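Local coordinates for protein inactive dihydroorotase-like domain (Chaetomium thermophilum, PDB 5NNL) that belongs to the dihydroorotase-like members of the amidohydrolase superfamily, folds as a (beta/alpha)8 barrel with an added beta domain, and is inactive, at residues D131-L141 and V153-L164; V175-F185 and L206-S217. All blocks are in the same frame, centred on the assembly; numbering follows the deposited sequence.

Contact 1. Residues D131-L141 and V153-L164; sequences DARTTDLASIL and VSAVTTKDDIKL
R133 and D161 meet where two outer-layer helices of a (beta/alpha)8 barrel run side by side; the axes of 134-141 and 159-164 are nearly parallel, 16° apart and 10.5 Å at closest approach. The D161 carboxylate divides its oxygens between two tasks. OD1 takes the backbone N-H of T134, at 3.1 Å and from the syn side. OD2 lies beside the aliphatic part of R133, 3.3 Å from CD, and accepts from a water 2.6 Å away. That water also donates to A132 O and accepts from R133 NH2, joining three polar groups of both segments. D161 is itself held at the helix start: its N donates to OG1 of T158, the N-cap residue.

The R133 chain bends at chi2 (-60°), bringing one face of its guanidinium under D131 O and its edge to the loop after strand 151-153. At that edge, NH2 gives a straight bond to S154 O (2.9 Å, 162°), lying in the guanidinium plane and close to the C=O axis, so NH2 is gripped by one carbonyl and one water. The R133 and D161 charges are near each other without forming a salt bridge, and may still attract. S154 OG is hydrogen-bonded to D178 OD1.

Next to these polar groups L137 forks: CD1 packs on V153 CG2 at 3.6 Å, while CD2 covers the D161 carboxylate carbon and meets L164 CD2. The same L164 methyl also touches A138 CB and L141 CD1, closing the apolar side between the helices. Past the strand end, T157 OG1 donates to A155 O, 3.0 Å away and above the carbonyl plane.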
loop_
_atom_site.group_PDB
_atom_site.type_symbol
_atom_site.label_atom_id
_atom_site.label_comp_id
_atom_site.label_asym_id
_atom_site.label_seq_id
_atom_site.Cartn_x
_atom_site.Cartn_y
_atom_site.Cartn_z
ATOM N N ASP A 131 7.864 8.402 -0.480
ATOM C CA ASP A 131 8.380 7.795 0.740
ATOM C C ASP A 131 9.505 8.626 1.352
ATOM O O ASP A 131 10.316 8.098 2.122
ATOM C CB ASP A 131 8.857 6.365 0.469
ATOM C CG ASP A 131 9.996 6.303 -0.529
ATOM O OD1 ASP A 131 10.342 7.350 -1.118
ATOM O OD2 ASP A 131 10.549 5.201 -0.722
ATOM N N ALA A 132 9.563 9.917 1.027
ATOM C CA ALA A 132 10.628 10.782 1.518
ATOM C C ALA A 132 10.627 10.831 3.042
ATOM O O ALA A 132 9.585 10.690 3.690
ATOM C CB ALA A 132 10.467 12.195 0.953
ATOM N N ARG A 133 11.817 11.031 3.612
ATOM C CA ARG A 133 11.997 11.174 5.049
ATOM C C ARG A 133 12.722 12.479 5.348
ATOM O O ARG A 133 13.342 13.087 4.471
ATOM C CB ARG A 133 12.808 10.020 5.658
ATOM C CG ARG A 133 12.425 8.633 5.182
ATOM C CD ARG A 133 10.984 8.305 5.504
ATOM N NE ARG A 133 10.641 6.960 5.051
ATOM C CZ ARG A 133 9.417 6.553 4.726
ATOM N NH1 ARG A 133 9.233 5.304 4.329
ATOM N NH2 ARG A 133 8.381 7.384 4.784
ATOM N N THR A 134 12.633 12.887 6.614
ATOM C CA THR A 134 13.356 14.031 7.162
ATOM C C THR A 134 13.447 15.187 6.173
ATOM O O THR A 134 12.422 15.751 5.775
ATOM C CB THR A 134 14.757 13.605 7.616
ATOM O OG1 THR A 134 15.566 13.288 6.475
ATOM C CG2 THR A 134 14.679 12.391 8.539
ATOM N N THR A 135 14.666 15.550 5.764
ATOM C CA THR A 135 14.834 16.753 4.959
ATOM C C THR A 135 14.271 16.581 3.554
ATOM O O THR A 135 13.754 17.543 2.977
ATOM C CB THR A 135 16.310 17.152 4.911
ATOM O OG1 THR A 135 17.123 15.995 4.670
ATOM C CG2 THR A 135 16.718 17.784 6.233
ATOM N N ASP A 136 14.357 15.376 2.984
ATOM C CA ASP A 136 13.671 15.121 1.720
ATOM C C ASP A 136 12.168 15.298 1.878
ATOM O O ASP A 136 11.508 15.879 1.009
ATOM C CB ASP A 136 13.974 13.710 1.216
ATOM C CG ASP A 136 15.431 13.510 0.853
ATOM O OD1 ASP A 136 16.139 14.513 0.615
ATOM O OD2 ASP A 136 15.861 12.339 0.792
ATOM N N LEU A 137 11.609 14.793 2.983
ATOM C CA LEU A 137 10.179 14.946 3.239
ATOM C C LEU A 137 9.792 16.417 3.325
ATOM O O LEU A 137 8.837 16.861 2.676
ATOM C CB LEU A 137 9.793 14.216 4.527
ATOM C CG LEU A 137 8.346 14.388 5.001
ATOM C CD1 LEU A 137 7.362 13.963 3.917
ATOM C CD2 LEU A 137 8.109 13.598 6.282
ATOM N N ALA A 138 10.519 17.192 4.132
ATOM C CA ALA A 138 10.225 18.616 4.233
ATOM C C ALA A 138 10.358 19.309 2.882
ATOM O O ALA A 138 9.629 20.267 2.605
ATOM C CB ALA A 138 11.143 19.269 5.269
ATOM N N SER A 139 11.258 18.828 2.022
ATOM C CA SER A 139 11.456 19.450 0.713
ATOM C C SER A 139 10.244 19.249 -0.189
ATOM O O SER A 139 9.795 20.185 -0.862
ATOM C CB SER A 139 12.703 18.881 0.043
ATOM O OG SER A 139 13.858 19.139 0.817
ATOM N N ILE A 140 9.718 18.026 -0.239
ATOM C CA ILE A 140 8.569 17.770 -1.098
ATOM C C ILE A 140 7.295 18.353 -0.488
ATOM O O ILE A 140 6.370 18.726 -1.217
ATOM C CB ILE A 140 8.450 16.261 -1.378
ATOM C CG1 ILE A 140 7.469 16.004 -2.525
ATOM C CG2 ILE A 140 8.033 15.497 -0.127
ATOM C CD1 ILE A 140 7.621 14.638 -3.153
ATOM N N LEU A 141 7.229 18.468 0.841
ATOM C CA LEU A 141 6.094 19.139 1.467
ATOM C C LEU A 141 6.087 20.631 1.149
ATOM O O LEU A 141 5.017 21.237 1.017
ATOM C CB LEU A 141 6.115 18.922 2.981
ATOM C CG LEU A 141 5.815 17.514 3.510
ATOM C CD1 LEU A 141 5.822 17.514 5.033
ATOM C CD2 LEU A 141 4.486 16.988 2.983
ATOM N N VAL A 153 2.237 10.820 1.796
ATOM C CA VAL A 153 3.488 10.273 2.308
ATOM C C VAL A 153 3.239 8.838 2.746
ATOM O O VAL A 153 2.338 8.575 3.550
ATOM C CB VAL A 153 4.036 11.113 3.473
ATOM C CG1 VAL A 153 5.381 10.572 3.936
ATOM C CG2 VAL A 153 4.161 12.573 3.065
ATOM N N SER A 154 4.054 7.920 2.246
ATOM C CA SER A 154 3.815 6.496 2.413
ATOM C C SER A 154 4.825 5.875 3.370
ATOM O O SER A 154 5.960 6.341 3.502
ATOM C CB SER A 154 3.878 5.778 1.064
ATOM O OG SER A 154 3.370 4.459 1.168
ATOM N N ALA A 155 4.386 4.809 4.036
ATOM C CA ALA A 155 5.231 4.009 4.921
ATOM C C ALA A 155 5.950 4.881 5.951
ATOM O O ALA A 155 7.146 4.731 6.204
ATOM C CB ALA A 155 6.234 3.184 4.112
ATOM N N VAL A 156 5.198 5.796 6.566
ATOM C CA VAL A 156 5.759 6.580 7.658
ATOM C C VAL A 156 6.142 5.642 8.795
ATOM O O VAL A 156 5.399 4.714 9.144
ATOM C CB VAL A 156 4.773 7.663 8.125
ATOM C CG1 VAL A 156 5.399 8.508 9.232
ATOM C CG2 VAL A 156 4.361 8.557 6.950
ATOM N N THR A 157 7.322 5.876 9.371
ATOM C CA THR A 157 7.887 4.986 10.375
ATOM C C THR A 157 8.419 5.690 11.617
ATOM O O THR A 157 8.532 5.036 12.659
ATOM C CB THR A 157 9.030 4.153 9.770
ATOM O OG1 THR A 157 8.610 3.579 8.524
ATOM C CG2 THR A 157 9.437 3.028 10.711
ATOM N N THR A 158 8.743 6.981 11.559
ATOM C CA THR A 158 9.442 7.641 12.651
ATOM C C THR A 158 8.561 8.664 13.358
ATOM O O THR A 158 7.645 9.249 12.773
ATOM C CB THR A 158 10.709 8.345 12.153
ATOM O OG1 THR A 158 10.352 9.400 11.251
ATOM C CG2 THR A 158 11.637 7.357 11.452
ATOM N N LYS A 159 8.874 8.871 14.639
ATOM C CA LYS A 159 8.276 9.956 15.409
ATOM C C LYS A 159 8.511 11.299 14.731
ATOM O O LYS A 159 7.590 12.115 14.600
ATOM C CB LYS A 159 8.870 9.952 16.818
ATOM C CG LYS A 159 8.414 11.074 17.717
ATOM C CD LYS A 159 9.104 10.974 19.069
ATOM C CE LYS A 159 8.438 11.844 20.105
ATOM N NZ LYS A 159 9.192 11.833 21.398
ATOM N N ASP A 160 9.750 11.551 14.306
ATOM C CA ASP A 160 10.092 12.827 13.688
ATOM C C ASP A 160 9.210 13.113 12.476
ATOM O O ASP A 160 8.699 14.227 12.313
ATOM C CB ASP A 160 11.568 12.831 13.280
ATOM C CG ASP A 160 12.516 12.850 14.473
ATOM O OD1 ASP A 160 12.106 13.287 15.568
ATOM O OD2 ASP A 160 13.685 12.441 14.306
ATOM N N ASP A 161 9.022 12.114 11.609
ATOM C CA ASP A 161 8.271 12.351 10.378
ATOM C C ASP A 161 6.781 12.539 10.659
ATOM O O ASP A 161 6.146 13.427 10.076
ATOM C CB ASP A 161 8.500 11.205 9.386
ATOM C CG ASP A 161 9.836 11.316 8.651
ATOM O OD1 ASP A 161 10.583 12.289 8.884
ATOM O OD2 ASP A 161 10.139 10.427 7.830
ATOM N N ILE A 162 6.202 11.737 11.557
ATOM C CA ILE A 162 4.766 11.866 11.796
ATOM C C ILE A 162 4.456 13.193 12.474
ATOM O O ILE A 162 3.380 13.766 12.267
ATOM C CB ILE A 162 4.223 10.672 12.609
ATOM C CG1 ILE A 162 2.697 10.567 12.465
ATOM C CG2 ILE A 162 4.581 10.787 14.093
ATOM C CD1 ILE A 162 2.214 10.236 11.058
ATOM N N LYS A 163 5.386 13.716 13.273
ATOM C CA LYS A 163 5.165 15.007 13.912
ATOM C C LYS A 163 5.288 16.155 12.920
ATOM O O LYS A 163 4.571 17.155 13.040
ATOM C CB LYS A 163 6.143 15.199 15.068
ATOM C CG LYS A 163 5.819 14.340 16.282
ATOM C CD LYS A 163 6.554 14.809 17.519
ATOM C CE LYS A 163 5.978 16.121 18.044
ATOM N NZ LYS A 163 6.505 16.453 19.395
ATOM N N LEU A 164 6.185 16.039 11.940
ATOM C CA LEU A 164 6.246 17.046 10.886
ATOM C C LEU A 164 4.972 17.037 10.055
ATOM O O LEU A 164 4.464 18.096 9.671
ATOM C CB LEU A 164 7.473 16.809 10.003
ATOM C CG LEU A 164 7.624 17.733 8.791
ATOM C CD1 LEU A 164 7.787 19.184 9.218
ATOM C CD2 LEU A 164 8.796 17.288 7.934
HETATM O O HOH W 1 8.275 9.711 6.187
#

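Contact 2. Residues V175-F185 and L206-S217; sequences VTCDVCVYSLF and LWEHLPIIDVFS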
loop_
_atom_site.group_PDB
_atom_site.type_symbol
_atom_site.label_atom_id
_atom_site.label_comp_id
_atom_site.label_asym_id
_atom_site.label_seq_id
_atom_site.Cartn_x
_atom_site.Cartn_y
_atom_site.Cartn_z
ATOM N N VAL A 175 -1.638 17.516 2.938
ATOM C CA VAL A 175 -0.829 16.312 3.081
ATOM C C VAL A 175 -1.656 15.221 3.744
ATOM O O VAL A 175 -2.432 15.483 4.671
ATOM C CB VAL A 175 0.471 16.584 3.873
ATOM C CG1 VAL A 175 0.171 17.166 5.225
ATOM C CG2 VAL A 175 1.300 15.312 4.004
ATOM N N THR A 176 -1.496 13.996 3.249
ATOM C CA THR A 176 -2.017 12.797 3.888
ATOM C C THR A 176 -0.884 11.786 3.985
ATOM O O THR A 176 0.178 11.964 3.386
ATOM C CB THR A 176 -3.205 12.203 3.113
ATOM O OG1 THR A 176 -2.777 11.790 1.810
ATOM C CG2 THR A 176 -4.323 13.227 2.974
ATOM N N CYS A 177 -1.097 10.718 4.752
ATOM C CA CYS A 177 -0.032 9.742 4.925
ATOM C C CYS A 177 -0.605 8.378 5.271
ATOM O O CYS A 177 -1.760 8.248 5.681
ATOM C CB CYS A 177 0.953 10.167 6.021
ATOM S SG CYS A 177 0.228 10.228 7.677
ATOM N N ASP A 178 0.238 7.359 5.114
ATOM C CA ASP A 178 -0.086 6.014 5.558
ATOM C C ASP A 178 1.089 5.425 6.325
ATOM O O ASP A 178 2.215 5.924 6.269
ATOM C CB ASP A 178 -0.452 5.081 4.386
ATOM C CG ASP A 178 0.730 4.757 3.489
ATOM O OD1 ASP A 178 0.811 5.328 2.380
ATOM O OD2 ASP A 178 1.576 3.924 3.884
ATOM N N VAL A 179 0.792 4.364 7.071
ATOM C CA VAL A 179 1.808 3.507 7.662
ATOM C C VAL A 179 1.526 2.087 7.201
ATOM O O VAL A 179 0.372 1.696 6.996
ATOM C CB VAL A 179 1.839 3.578 9.209
ATOM C CG1 VAL A 179 1.894 5.016 9.681
ATOM C CG2 VAL A 179 0.646 2.870 9.814
ATOM N N CYS A 180 2.590 1.316 7.028
ATOM C CA CYS A 180 2.436 -0.106 6.771
ATOM C C CYS A 180 1.963 -0.801 8.039
ATOM O O CYS A 180 2.421 -0.490 9.141
ATOM C CB CYS A 180 3.754 -0.716 6.302
ATOM S SG CYS A 180 4.507 0.129 4.904
ATOM N N VAL A 181 1.051 -1.761 7.878
ATOM C CA VAL A 181 0.442 -2.408 9.038
ATOM C C VAL A 181 1.505 -3.055 9.920
ATOM O O VAL A 181 1.441 -2.970 11.152
ATOM C CB VAL A 181 -0.615 -3.432 8.582
ATOM C CG1 VAL A 181 -1.115 -4.267 9.769
ATOM C CG2 VAL A 181 -1.785 -2.718 7.909
ATOM N N TYR A 182 2.486 -3.726 9.313
ATOM C CA TYR A 182 3.534 -4.368 10.102
ATOM C C TYR A 182 4.244 -3.375 11.013
ATOM O O TYR A 182 4.695 -3.749 12.102
ATOM C CB TYR A 182 4.562 -5.038 9.188
ATOM C CG TYR A 182 4.254 -6.466 8.780
ATOM C CD1 TYR A 182 3.017 -7.048 9.035
ATOM C CD2 TYR A 182 5.218 -7.236 8.140
ATOM C CE1 TYR A 182 2.753 -8.354 8.656
ATOM C CE2 TYR A 182 4.964 -8.535 7.760
ATOM C CZ TYR A 182 3.736 -9.091 8.017
ATOM O OH TYR A 182 3.504 -10.389 7.627
ATOM N N SER A 183 4.364 -2.115 10.586
ATOM C CA SER A 183 5.058 -1.119 11.396
ATOM C C SER A 183 4.430 -0.964 12.775
ATOM O O SER A 183 5.126 -0.612 13.734
ATOM C CB SER A 183 5.066 0.232 10.682
ATOM O OG SER A 183 5.848 0.196 9.503
ATOM N N LEU A 184 3.122 -1.199 12.898
ATOM C CA LEU A 184 2.450 -1.025 14.180
ATOM C C LEU A 184 2.630 -2.213 15.114
ATOM O O LEU A 184 2.367 -2.079 16.315
ATOM C CB LEU A 184 0.954 -0.778 13.964
ATOM C CG LEU A 184 0.535 0.542 13.309
ATOM C CD1 LEU A 184 -0.977 0.673 13.311
ATOM C CD2 LEU A 184 1.166 1.748 13.998
ATOM N N PHE A 185 3.079 -3.360 14.604
ATOM C CA PHE A 185 3.160 -4.580 15.395
ATOM C C PHE A 185 4.540 -5.223 15.384
ATOM O O PHE A 185 4.714 -6.286 15.993
ATOM C CB PHE A 185 2.116 -5.586 14.899
ATOM C CG PHE A 185 0.726 -5.036 14.878
ATOM C CD1 PHE A 185 -0.042 -5.031 16.026
ATOM C CD2 PHE A 185 0.190 -4.514 13.711
ATOM C CE1 PHE A 185 -1.316 -4.518 16.016
ATOM C CE2 PHE A 185 -1.091 -4.000 13.692
ATOM C CZ PHE A 185 -1.844 -4.002 14.847
ATOM N N LEU A 206 3.643 6.413 16.597
ATOM C CA LEU A 206 2.661 6.111 15.560
ATOM C C LEU A 206 1.294 5.814 16.169
ATOM O O LEU A 206 0.269 6.322 15.699
ATOM C CB LEU A 206 3.139 4.930 14.713
ATOM C CG LEU A 206 4.422 5.127 13.897
ATOM C CD1 LEU A 206 4.773 3.844 13.165
ATOM C CD2 LEU A 206 4.285 6.282 12.914
ATOM N N TRP A 207 1.259 4.985 17.213
ATOM C CA TRP A 207 -0.004 4.683 17.878
ATOM C C TRP A 207 -0.640 5.933 18.469
ATOM O O TRP A 207 -1.872 6.035 18.526
ATOM C CB TRP A 207 0.217 3.631 18.963
ATOM C CG TRP A 207 0.270 2.243 18.407
ATOM C CD1 TRP A 207 1.387 1.515 18.112
ATOM C CD2 TRP A 207 -0.849 1.421 18.064
ATOM N NE1 TRP A 207 1.028 0.286 17.606
ATOM C CE2 TRP A 207 -0.340 0.205 17.567
ATOM C CE3 TRP A 207 -2.234 1.595 18.132
ATOM C CZ2 TRP A 207 -1.169 -0.834 17.140
ATOM C CZ3 TRP A 207 -3.054 0.566 17.708
ATOM C CH2 TRP A 207 -2.519 -0.633 17.219
ATOM N N GLU A 208 0.171 6.897 18.893
ATOM C CA GLU A 208 -0.345 8.130 19.472
ATOM C C GLU A 208 -0.731 9.166 18.427
ATOM O O GLU A 208 -1.228 10.233 18.800
ATOM C CB GLU A 208 0.691 8.727 20.423
ATOM C CG GLU A 208 0.944 7.883 21.656
ATOM C CD GLU A 208 2.047 8.450 22.517
ATOM O OE1 GLU A 208 2.641 9.472 22.111
ATOM O OE2 GLU A 208 2.321 7.877 23.592
ATOM N N HIS A 209 -0.507 8.889 17.140
ATOM C CA HIS A 209 -0.893 9.806 16.073
ATOM C C HIS A 209 -1.888 9.180 15.101
ATOM O O HIS A 209 -1.993 9.627 13.954
ATOM C CB HIS A 209 0.343 10.297 15.318
ATOM C CG HIS A 209 1.159 11.289 16.084
ATOM N ND1 HIS A 209 2.038 10.919 17.078
ATOM C CD2 HIS A 209 1.215 12.641 16.016
ATOM C CE1 HIS A 209 2.609 11.998 17.583
ATOM N NE2 HIS A 209 2.125 13.056 16.956
ATOM N N LEU A 210 -2.623 8.161 15.531
ATOM C CA LEU A 210 -3.612 7.536 14.658
ATOM C C LEU A 210 -4.567 8.528 13.998
ATOM O O LEU A 210 -4.914 8.314 12.828
ATOM C CB LEU A 210 -4.398 6.479 15.446
ATOM C CG LEU A 210 -3.602 5.239 15.853
ATOM C CD1 LEU A 210 -4.439 4.345 16.762
ATOM C CD2 LEU A 210 -3.132 4.464 14.647
ATOM N N PRO A 211 -5.038 9.588 14.664
ATOM C CA PRO A 211 -5.850 10.589 13.945
ATOM C C PRO A 211 -5.122 11.216 12.771
ATOM O O PRO A 211 -5.762 11.602 11.783
ATOM C CB PRO A 211 -6.165 11.628 15.032
ATOM C CG PRO A 211 -6.057 10.874 16.311
ATOM C CD PRO A 211 -4.961 9.878 16.103
ATOM N N ILE A 212 -3.796 11.321 12.850
ATOM C CA ILE A 212 -3.008 11.927 11.783
ATOM C C ILE A 212 -2.810 10.958 10.628
ATOM O O ILE A 212 -2.623 11.381 9.483
ATOM C CB ILE A 212 -1.654 12.402 12.344
ATOM C CG1 ILE A 212 -1.864 13.410 13.480
ATOM C CG2 ILE A 212 -0.756 12.974 11.239
ATOM C CD1 ILE A 212 -2.846 14.526 13.175
ATOM N N ILE A 213 -2.830 9.659 10.899
ATOM C CA ILE A 213 -2.612 8.657 9.865
ATOM C C ILE A 213 -3.928 8.442 9.128
ATOM O O ILE A 213 -4.927 8.032 9.727
ATOM C CB ILE A 213 -2.081 7.351 10.471
ATOM C CG1 ILE A 213 -0.842 7.639 11.330
ATOM C CG2 ILE A 213 -1.747 6.353 9.375
ATOM C CD1 ILE A 213 -0.362 6.468 12.151
ATOM N N ASP A 214 -3.933 8.734 7.831
ATOM C CA ASP A 214 -5.146 8.662 7.027
ATOM C C ASP A 214 -5.408 7.268 6.478
ATOM O O ASP A 214 -6.573 6.889 6.313
ATOM C CB ASP A 214 -5.056 9.661 5.868
ATOM C CG ASP A 214 -4.841 11.086 6.344
ATOM O OD1 ASP A 214 -5.783 11.681 6.912
ATOM O OD2 ASP A 214 -3.716 11.604 6.182
ATOM N N VAL A 215 -4.355 6.489 6.219
ATOM C CA VAL A 215 -4.467 5.242 5.474
ATOM C C VAL A 215 -3.548 4.185 6.071
ATOM O O VAL A 215 -2.448 4.482 6.544
ATOM C CB VAL A 215 -4.122 5.460 3.982
ATOM C CG1 VAL A 215 -4.124 4.138 3.211
ATOM C CG2 VAL A 215 -5.080 6.451 3.349
ATOM N N PHE A 216 -4.009 2.937 6.035
ATOM C CA PHE A 216 -3.155 1.780 6.255
ATOM C C PHE A 216 -2.816 1.158 4.908
ATOM O O PHE A 216 -3.680 1.039 4.035
ATOM C CB PHE A 216 -3.837 0.729 7.136
ATOM C CG PHE A 216 -3.918 1.093 8.595
ATOM C CD1 PHE A 216 -2.859 1.705 9.244
ATOM C CD2 PHE A 216 -5.057 0.799 9.319
ATOM C CE1 PHE A 216 -2.945 2.024 10.583
ATOM C CE2 PHE A 216 -5.146 1.114 10.657
ATOM C CZ PHE A 216 -4.094 1.724 11.290
ATOM N N SER A 217 -1.559 0.763 4.743
ATOM C CA SER A 217 -1.133 0.036 3.560
ATOM C C SER A 217 -0.427 -1.237 3.993
ATOM O O SER A 217 -0.048 -1.401 5.154
ATOM C CB SER A 217 -0.199 0.873 2.672
ATOM O OG SER A 217 1.055 1.068 3.300
#
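V179 and F216 sit side by side on one face of two parallel strands of the (beta/alpha)8 barrel, 175-180 and 215-217, with V179 CG2 at the edge of the F216 ring, 3.7 Å from CD1. The V179 chi1 of -50° sets CG2 between the backbone N and the carbonyl carbon and CG1 beside N, giving the methyls different partners: CG1 meets I213 CD1 at 3.6 Å. L184 CD1 approaches the F216 ring obliquely. L184 continues the apolar patch to W207: its CD2 stands over the five-membered ring in a CH-pi contact, 4.1 Å from the centroid. Its carbonyl also receives the indole N-H, W207 NE1 to L184 O at 3.0 Å, in the planes of both ring and carbonyl. F185 adds an offset edge-to-face pair, presenting its face to the W207 edge with the planes at 83°.

Behind these side chains the strands are zipped by V179 N to V215 O, S217 N to V179 O and V181 N to S217 O. Near the start of the pairing C177 O accepts from D214 N and, weakly, from V215 N, while C177 N donates to D214 OD2 (3.1 Å), which uses its anti lone pair. K169 of helix 159-170 forms a salt bridge to that same D214 oxygen, and R263 and L264 of helix 257-271 pack on F216.

D178, C180, V215 and S217 point to the opposite face. There H152 binds D178 OD1 and A155 N donates to OD2, fixing the carboxylate from the preceding strand's side. From the following strand S217 OG donates to D178 OD2 at 3.0 Å, arriving from above the carboxylate plane.

How the contacts relate
From the N terminus the chain first passes through contact 1, in which 131-141 meets 153-164 and closes a short loop holding the rest of helix 134-146 and most of strand 151-153. Helix 159-170 then leads to strand 175-180, where contact 2 opens; it closes with 206-217 after a longer excursion through helix 200-207. The two loops are in series, neither enclosing nor crossing the other. They nevertheless touch along the barrel wall: V153 N and O face T176 O and D178 N in probable hydrogen bonds, and V156 O packs on V179 CG1. Contact 1 thus joins adjacent outer helices; contact 2 joins adjacent strands, and segment 181-185 with the end of helix 200-207.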